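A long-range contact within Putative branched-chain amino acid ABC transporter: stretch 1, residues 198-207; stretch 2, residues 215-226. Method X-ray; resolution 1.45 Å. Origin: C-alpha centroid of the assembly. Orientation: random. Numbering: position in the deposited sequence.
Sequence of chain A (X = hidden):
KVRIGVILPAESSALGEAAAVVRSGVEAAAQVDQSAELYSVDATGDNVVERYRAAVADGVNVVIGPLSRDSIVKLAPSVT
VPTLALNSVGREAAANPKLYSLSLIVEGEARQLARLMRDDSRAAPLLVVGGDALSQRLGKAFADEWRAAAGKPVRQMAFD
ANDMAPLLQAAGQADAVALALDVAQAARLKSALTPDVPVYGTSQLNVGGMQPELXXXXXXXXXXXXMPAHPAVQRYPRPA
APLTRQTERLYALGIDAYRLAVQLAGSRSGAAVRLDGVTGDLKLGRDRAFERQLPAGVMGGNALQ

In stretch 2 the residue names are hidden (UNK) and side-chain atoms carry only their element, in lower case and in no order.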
# COMPACT_ATOMS: atom_id res chain seq x y z
N PRO A 198 -11.68 17.39 14.46
CA PRO A 198 -11.42 16.47 13.36
C PRO A 198 -10.21 15.58 13.62
O PRO A 198 -9.15 16.09 14.02
CB PRO A 198 -11.13 17.42 12.20
CG PRO A 198 -11.78 18.70 12.54
CD PRO A 198 -11.74 18.80 14.03
N VAL A 199 -10.36 14.28 13.40
CA VAL A 199 -9.32 13.31 13.64
C VAL A 199 -9.13 12.53 12.33
O VAL A 199 -10.10 12.12 11.69
CB VAL A 199 -9.66 12.36 14.81
CG1 VAL A 199 -8.58 11.30 14.99
CG2 VAL A 199 -9.87 13.18 16.08
N TYR A 200 -7.87 12.37 11.94
CA TYR A 200 -7.48 11.71 10.72
C TYR A 200 -6.50 10.59 10.97
O TYR A 200 -5.68 10.66 11.89
CB TYR A 200 -6.75 12.72 9.85
CG TYR A 200 -7.58 13.85 9.33
CD1 TYR A 200 -7.91 14.95 10.12
CD2 TYR A 200 -8.01 13.84 8.00
CE1 TYR A 200 -8.65 16.00 9.63
CE2 TYR A 200 -8.72 14.90 7.47
CZ TYR A 200 -9.06 15.98 8.26
OH TYR A 200 -9.78 17.05 7.73
N GLY A 201 -6.54 9.57 10.14
CA GLY A 201 -5.54 8.51 10.16
C GLY A 201 -5.33 7.94 8.75
O GLY A 201 -6.02 8.29 7.80
N THR A 202 -4.39 7.01 8.67
CA THR A 202 -4.16 6.21 7.50
C THR A 202 -4.93 4.90 7.61
O THR A 202 -5.70 4.69 8.55
CB THR A 202 -2.66 5.92 7.28
OG1 THR A 202 -2.17 5.10 8.36
CG2 THR A 202 -1.90 7.17 7.28
N SER A 203 -4.68 3.97 6.68
CA SER A 203 -5.37 2.71 6.67
C SER A 203 -4.98 1.85 7.86
O SER A 203 -5.57 0.84 8.06
CB SER A 203 -5.11 1.96 5.35
OG SER A 203 -3.78 1.49 5.25
N GLN A 204 -3.91 2.25 8.58
CA GLN A 204 -3.54 1.68 9.87
C GLN A 204 -4.78 1.51 10.77
O GLN A 204 -4.89 0.51 11.49
CB GLN A 204 -2.48 2.59 10.55
CG GLN A 204 -2.00 2.16 11.93
CD GLN A 204 -1.11 3.22 12.55
OE1 GLN A 204 -1.37 4.43 12.42
NE2 GLN A 204 -0.06 2.77 13.24
N LEU A 205 -5.71 2.46 10.70
CA LEU A 205 -6.91 2.43 11.58
C LEU A 205 -8.05 1.58 11.11
O LEU A 205 -8.96 1.28 11.90
CB LEU A 205 -7.41 3.86 11.79
CG LEU A 205 -6.34 4.78 12.37
CD1 LEU A 205 -6.96 6.13 12.59
CD2 LEU A 205 -5.75 4.24 13.66
N ASN A 206 -8.03 1.19 9.84
CA ASN A 206 -9.10 0.42 9.25
C ASN A 206 -8.70 -1.05 9.26
O ASN A 206 -8.07 -1.59 8.36
CB ASN A 206 -9.41 0.94 7.82
CG ASN A 206 -10.63 0.28 7.21
OD1 ASN A 206 -11.46 -0.30 7.92
ND2 ASN A 206 -10.76 0.37 5.87
N VAL A 207 -9.06 -1.70 10.35
CA VAL A 207 -8.62 -3.06 10.57
C VAL A 207 -9.71 -4.07 10.27
O VAL A 207 -9.40 -5.25 10.01
CB VAL A 207 -8.09 -3.23 12.02
CG1 VAL A 207 -9.23 -3.17 13.02
CG2 VAL A 207 -7.35 -4.56 12.12
N UNK A 215 -15.43 5.85 15.15
CA UNK A 215 -16.48 6.45 14.31
C UNK A 215 -16.21 7.92 14.11
O UNK A 215 -15.93 8.68 15.04
c UNK A 215 -17.84 6.26 14.93
N UNK A 216 -16.29 8.32 12.86
CA UNK A 216 -16.07 9.73 12.52
C UNK A 216 -14.64 10.10 12.18
O UNK A 216 -14.40 11.20 11.69
N UNK A 217 -13.68 9.21 12.42
CA UNK A 217 -12.31 9.47 12.03
C UNK A 217 -12.25 9.46 10.51
O UNK A 217 -12.77 8.56 9.85
c UNK A 217 -9.96 8.57 12.03
c UNK A 217 -11.35 8.52 14.15
c UNK A 217 -11.37 8.41 12.60
N UNK A 218 -11.57 10.46 9.97
CA UNK A 218 -11.39 10.56 8.53
C UNK A 218 -10.10 9.80 8.20
O UNK A 218 -9.09 9.91 8.88
n UNK A 218 -13.73 14.93 7.72
c UNK A 218 -12.49 12.88 8.39
c UNK A 218 -11.27 12.02 8.09
n UNK A 218 -14.59 13.79 5.90
c UNK A 218 -12.45 14.25 7.71
n UNK A 218 -15.87 15.36 6.97
c UNK A 218 -14.72 14.70 6.86
N UNK A 219 -10.14 8.94 7.20
CA UNK A 219 -8.95 8.17 6.87
C UNK A 219 -8.87 7.95 5.36
O UNK A 219 -9.78 8.28 4.63
c UNK A 219 -9.59 4.73 6.44
c UNK A 219 -9.99 5.86 7.15
c UNK A 219 -8.98 6.85 7.65
c UNK A 219 -11.86 4.01 6.20
c UNK A 219 -12.27 5.14 6.90
c UNK A 219 -10.52 3.80 6.00
c UNK A 219 -11.34 6.04 7.39
N UNK A 220 -7.70 7.49 4.93
CA UNK A 220 -7.49 7.13 3.53
C UNK A 220 -7.23 5.65 3.44
O UNK A 220 -6.62 5.05 4.32
c UNK A 220 -6.35 7.96 2.87
c UNK A 220 -5.05 7.84 3.65
c UNK A 220 -3.88 8.52 2.95
c UNK A 220 -6.75 9.44 2.80
N UNK A 221 -7.76 5.05 2.38
CA UNK A 221 -7.57 3.64 2.13
C UNK A 221 -7.92 3.35 0.67
O UNK A 221 -8.30 4.25 -0.06
c UNK A 221 -7.89 1.41 3.40
c UNK A 221 -8.46 2.79 3.08
o UNK A 221 -8.36 0.80 4.40
o UNK A 221 -6.99 0.92 2.72
N UNK A 222 -7.80 2.11 0.28
CA UNK A 222 -8.08 1.67 -1.05
C UNK A 222 -9.49 1.90 -1.54
O UNK A 222 -10.44 1.70 -0.80
c UNK A 222 -6.51 -0.26 -0.78
c UNK A 222 -4.45 -2.22 -0.96
c UNK A 222 -7.92 0.16 -1.12
se UNK A 222 -6.42 -2.17 -1.22
N UNK A 223 -9.65 2.28 -2.81
CA UNK A 223 -10.98 2.23 -3.47
C UNK A 223 -11.69 0.91 -3.26
O UNK A 223 -12.93 0.87 -3.11
c UNK A 223 -9.42 3.26 -4.90
c UNK A 223 -10.63 2.43 -4.96
c UNK A 223 -8.59 2.73 -3.74
N UNK A 224 -10.91 -0.17 -3.18
CA UNK A 224 -11.46 -1.50 -2.98
C UNK A 224 -12.43 -1.55 -1.77
O UNK A 224 -13.44 -2.28 -1.81
c UNK A 224 -11.66 -4.42 -5.10
c UNK A 224 -11.59 -5.99 -3.27
c UNK A 224 -12.21 -5.43 -5.86
c UNK A 224 -12.16 -6.98 -4.04
c UNK A 224 -12.45 -6.67 -5.34
c UNK A 224 -10.72 -4.75 -1.63
c UNK A 224 -10.32 -2.50 -2.80
c UNK A 224 -10.79 -3.92 -2.72
n UNK A 224 -11.21 -5.99 -1.95
c UNK A 224 -11.33 -4.70 -3.78
N UNK A 225 -12.09 -0.80 -0.71
CA UNK A 225 -12.94 -0.70 0.48
C UNK A 225 -13.87 0.52 0.45
O UNK A 225 -15.03 0.45 0.91
c UNK A 225 -9.31 -3.86 2.25
c UNK A 225 -12.07 -0.61 1.75
c UNK A 225 -10.66 -4.10 2.19
c UNK A 225 -11.11 -1.77 1.93
c UNK A 225 -8.86 -2.58 2.13
c UNK A 225 -9.76 -1.54 2.00
c UNK A 225 -11.55 -3.06 2.02
N UNK A 226 -13.38 1.65 -0.03
CA UNK A 226 -14.08 2.92 0.16
C UNK A 226 -15.01 3.35 -0.99
O UNK A 226 -15.78 4.29 -0.81
c UNK A 226 -13.20 3.79 2.91
c UNK A 226 -12.27 3.87 1.71
c UNK A 226 -11.27 5.00 1.85
c UNK A 226 -13.07 4.04 0.43
O HOH W 1 -13.19 13.46 12.66

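Position 215 carries one side-chain carbon. It lies out of reach of stretch 1. It is Ala 215.

Position 216 has no side-chain atoms. Its phi is positive, at 91°, and a CB would be jammed against the carbonyl O of Ala 215. Its O accepts a 2.7 Å hydrogen bond from the O of water 1, which in turn accepts one from Val 199 N (3.0 Å). It is Gly 216.

Position 217 has three carbons, one carrying two others. One branch lies 3.9 Å from Leu 205 CD1, the other 4.0 Å from Val 199 CG1. This short beta-branched side chain is Val 217.

Position 218 has three carbons, a nitrogen, then a carbon carrying two more nitrogens. That end group is a guanidinium. The CB lies 4.2 Å from the centroid of the Tyr 200 ring, an off-centre CH-pi contact. It is Arg 218, an exposed residue.

Position 219 has one carbon and a ring of six carbons. A ring carbon lies 3.4 Å from Asn 206 ND2. No oxygen follows the ring, so it is Phe 219, not tyrosine.

Position 220 has four carbons, forked at the first, with one arm two carbons long. The CA-to-CB bond points sideways, and the residue is buried. Its backbone N donates a weak hydrogen bond to Gly 201 O (3.4 Å). The first carbon of its longer arm is 4.3 Å from Gly 201 O. It is Ile 220.

Position 221 has two carbons, the second carrying two oxygens. One oxygen accepts a 2.8 Å hydrogen bond from Asn 206 ND2. Two oxygens on one carbon make a carboxylate, and a single carbon before it makes this Asp 221.

Position 222 is an unbranched chain of two carbons, selenium and one carbon, without contact. It is Met 222, as selenomethionine, at the helix N-cap.

Position 223 has three carbons closing a ring onto the backbone N. It is Pro 223, out of reach.

Position 224 has one carbon, then fused five- and six-membered rings of eight carbons and one nitrogen. It is Trp 224, also out of reach.

Position 225 has one carbon and a six-carbon ring. Its CB is 4.4 Å from Asn 206 ND2. It is Phe 225.

Position 226 has four carbons, forked at the second, without contact. It is Leu 226.

The contact is a short parallel strand pairing. Arg 218 N donates to Val 199 O (2.8 Å), and Gly 201 N donates to Arg 218 O (2.9 Å), so Arg 218 bonds through both backbone groups. Beyond the strands, the Asn 206 to Asp 221 bond ties the loops together.

Stretch 2 (215-226) AGVRFIDMPWFL
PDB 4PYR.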